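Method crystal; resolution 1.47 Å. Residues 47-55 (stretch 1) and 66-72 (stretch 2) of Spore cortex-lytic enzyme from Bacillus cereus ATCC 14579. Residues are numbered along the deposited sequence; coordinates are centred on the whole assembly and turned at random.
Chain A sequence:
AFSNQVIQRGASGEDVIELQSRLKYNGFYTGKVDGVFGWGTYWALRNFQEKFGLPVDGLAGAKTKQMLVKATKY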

# COMPACT_ATOMS: atom_id res chain seq x y z
N ASN A 47 3.72 4.47 -6.82
CA ASN A 47 3.68 3.92 -8.18
C ASN A 47 2.36 3.22 -8.44
O ASN A 47 1.83 3.28 -9.56
CB ASN A 47 4.85 2.96 -8.38
CG ASN A 47 6.16 3.69 -8.52
OD1 ASN A 47 6.20 4.84 -8.98
ND2 ASN A 47 7.25 3.05 -8.12
N PHE A 48 1.81 2.53 -7.43
CA PHE A 48 0.49 1.94 -7.57
C PHE A 48 -0.57 3.01 -7.80
O PHE A 48 -1.42 2.87 -8.69
CB PHE A 48 0.15 1.12 -6.32
CG PHE A 48 -1.27 0.66 -6.29
CD1 PHE A 48 -1.65 -0.48 -6.97
CD2 PHE A 48 -2.25 1.38 -5.62
CE1 PHE A 48 -2.95 -0.91 -6.99
CE2 PHE A 48 -3.57 0.95 -5.63
CZ PHE A 48 -3.91 -0.19 -6.32
N GLN A 49 -0.53 4.08 -7.00
CA GLN A 49 -1.51 5.15 -7.17
C GLN A 49 -1.44 5.74 -8.57
O GLN A 49 -2.48 5.96 -9.20
CB GLN A 49 -1.31 6.22 -6.10
CG GLN A 49 -1.72 5.74 -4.71
CD GLN A 49 -1.37 6.73 -3.63
OE1 GLN A 49 -0.31 7.35 -3.66
NE2 GLN A 49 -2.26 6.89 -2.65
N GLU A 50 -0.23 5.99 -9.08
CA GLU A 50 -0.08 6.55 -10.42
C GLU A 50 -0.66 5.61 -11.47
O GLU A 50 -1.42 6.04 -12.35
CB GLU A 50 1.40 6.84 -10.69
CG GLU A 50 1.67 7.45 -12.07
CD GLU A 50 1.97 8.93 -11.99
OE1 GLU A 50 2.66 9.35 -11.04
OE2 GLU A 50 1.51 9.67 -12.89
N LYS A 51 -0.31 4.32 -11.39
CA LYS A 51 -0.78 3.36 -12.38
C LYS A 51 -2.30 3.25 -12.39
O LYS A 51 -2.91 3.09 -13.45
CB LYS A 51 -0.16 1.98 -12.10
CG LYS A 51 -0.57 0.88 -13.08
CD LYS A 51 -0.01 1.14 -14.49
CE LYS A 51 1.51 1.10 -14.50
NZ LYS A 51 2.05 0.97 -15.88
N PHE A 52 -2.92 3.31 -11.21
CA PHE A 52 -4.35 3.09 -11.09
C PHE A 52 -5.17 4.38 -11.11
O PHE A 52 -6.38 4.33 -10.87
CB PHE A 52 -4.66 2.21 -9.88
CG PHE A 52 -4.39 0.76 -10.15
CD1 PHE A 52 -3.09 0.28 -10.16
CD2 PHE A 52 -5.41 -0.12 -10.45
CE1 PHE A 52 -2.82 -1.05 -10.44
CE2 PHE A 52 -5.15 -1.44 -10.74
CZ PHE A 52 -3.85 -1.91 -10.74
N GLY A 53 -4.55 5.51 -11.42
CA GLY A 53 -5.28 6.76 -11.60
C GLY A 53 -5.74 7.43 -10.33
O GLY A 53 -6.67 8.24 -10.38
N LEU A 54 -5.12 7.12 -9.19
CA LEU A 54 -5.41 7.75 -7.92
C LEU A 54 -4.48 8.94 -7.72
O LEU A 54 -3.38 8.99 -8.28
CB LEU A 54 -5.18 6.76 -6.79
CG LEU A 54 -6.08 5.53 -6.80
CD1 LEU A 54 -5.47 4.43 -5.96
CD2 LEU A 54 -7.47 5.88 -6.30
N PRO A 55 -4.89 9.92 -6.91
CA PRO A 55 -3.96 10.96 -6.47
C PRO A 55 -2.72 10.31 -5.86
O PRO A 55 -2.83 9.39 -5.05
CB PRO A 55 -4.76 11.73 -5.42
CG PRO A 55 -6.19 11.50 -5.79
CD PRO A 55 -6.24 10.11 -6.35
N GLN A 66 -9.43 0.57 -1.26
CA GLN A 66 -10.45 -0.09 -2.07
C GLN A 66 -9.92 -0.45 -3.44
O GLN A 66 -10.21 -1.54 -3.96
CB GLN A 66 -11.68 0.81 -2.18
CG GLN A 66 -12.50 0.87 -0.89
CD GLN A 66 -13.38 2.10 -0.81
OE1 GLN A 66 -13.62 2.77 -1.81
NE2 GLN A 66 -13.87 2.39 0.39
N MET A 67 -9.12 0.44 -4.04
CA MET A 67 -8.53 0.14 -5.34
C MET A 67 -7.54 -1.02 -5.24
O MET A 67 -7.48 -1.86 -6.14
CB MET A 67 -7.85 1.39 -5.89
CG MET A 67 -7.28 1.22 -7.29
SD MET A 67 -8.55 1.23 -8.57
CE MET A 67 -9.07 2.94 -8.50
N LEU A 68 -6.76 -1.06 -4.17
CA LEU A 68 -5.77 -2.12 -4.02
C LEU A 68 -6.44 -3.48 -3.84
O LEU A 68 -5.99 -4.49 -4.40
CB LEU A 68 -4.83 -1.79 -2.85
CG LEU A 68 -3.64 -2.72 -2.68
CD1 LEU A 68 -2.84 -2.83 -3.98
CD2 LEU A 68 -2.77 -2.25 -1.52
N VAL A 69 -7.55 -3.52 -3.09
CA VAL A 69 -8.32 -4.75 -2.96
C VAL A 69 -8.92 -5.17 -4.30
O VAL A 69 -8.87 -6.34 -4.68
CB VAL A 69 -9.39 -4.58 -1.86
CG1 VAL A 69 -10.33 -5.75 -1.85
CG2 VAL A 69 -8.73 -4.41 -0.49
N LYS A 70 -9.49 -4.21 -5.04
CA LYS A 70 -10.05 -4.53 -6.35
C LYS A 70 -8.97 -5.03 -7.31
O LYS A 70 -9.20 -5.98 -8.07
CB LYS A 70 -10.75 -3.29 -6.92
CG LYS A 70 -11.43 -3.51 -8.26
CD LYS A 70 -12.10 -2.22 -8.74
CE LYS A 70 -12.78 -2.40 -10.09
N ALA A 71 -7.78 -4.43 -7.26
CA ALA A 71 -6.70 -4.80 -8.16
C ALA A 71 -6.08 -6.15 -7.84
O ALA A 71 -5.42 -6.73 -8.71
CB ALA A 71 -5.60 -3.73 -8.12
N THR A 72 -6.25 -6.66 -6.62
CA THR A 72 -5.73 -7.97 -6.21
C THR A 72 -6.79 -9.06 -6.25
O THR A 72 -6.72 -10.01 -5.47
CB THR A 72 -5.11 -7.91 -4.82
OG1 THR A 72 -5.86 -7.02 -3.99
CG2 THR A 72 -3.67 -7.47 -4.85

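Two helices that cross steeply can be joined by apolar side chains alone, and this small contact is a clear example. The helix axes run at 78° to each other and approach no closer than 11.2 Å, a gap filled mainly by the larger side chains, with the methyl of Ala-71 between the two phenylalanines and its own helix; no hydrogen bond crosses it. Along stretch 1, Asn-47 stays out of reach. Phe-48, buried and with chi1 in the t well, extends its ring to the second helix, where its CZ lies 3.5 Å from Leu-68 CA, against the backbone itself. Leu-68 starts sideways, yet its CD1 settles over one face of that ring, 3.9 Å from the centroid of the Phe-48 ring, in a CH-pi contact, while Ala-71 CB sits at the ring edge. Gln-49, Glu-50 and Lys-51 make no contact across the interface. One turn on, Phe-52 again points toward stretch 2: its CB packs 3.8 Å from Met-67 CG, and its CE2 lies 3.5 Å from Ala-71 CB. Ala-71 and Met-67 each touch both phenylalanines; the longer Met-67 also meets Leu-54 and is the residue most covered by the other stretch. Gly-53, at positive phi, suits the turn that follows, and Leu-54 then adds its CD1, 3.9 Å from Met-67 CB. Together the stretches bury 296 Å².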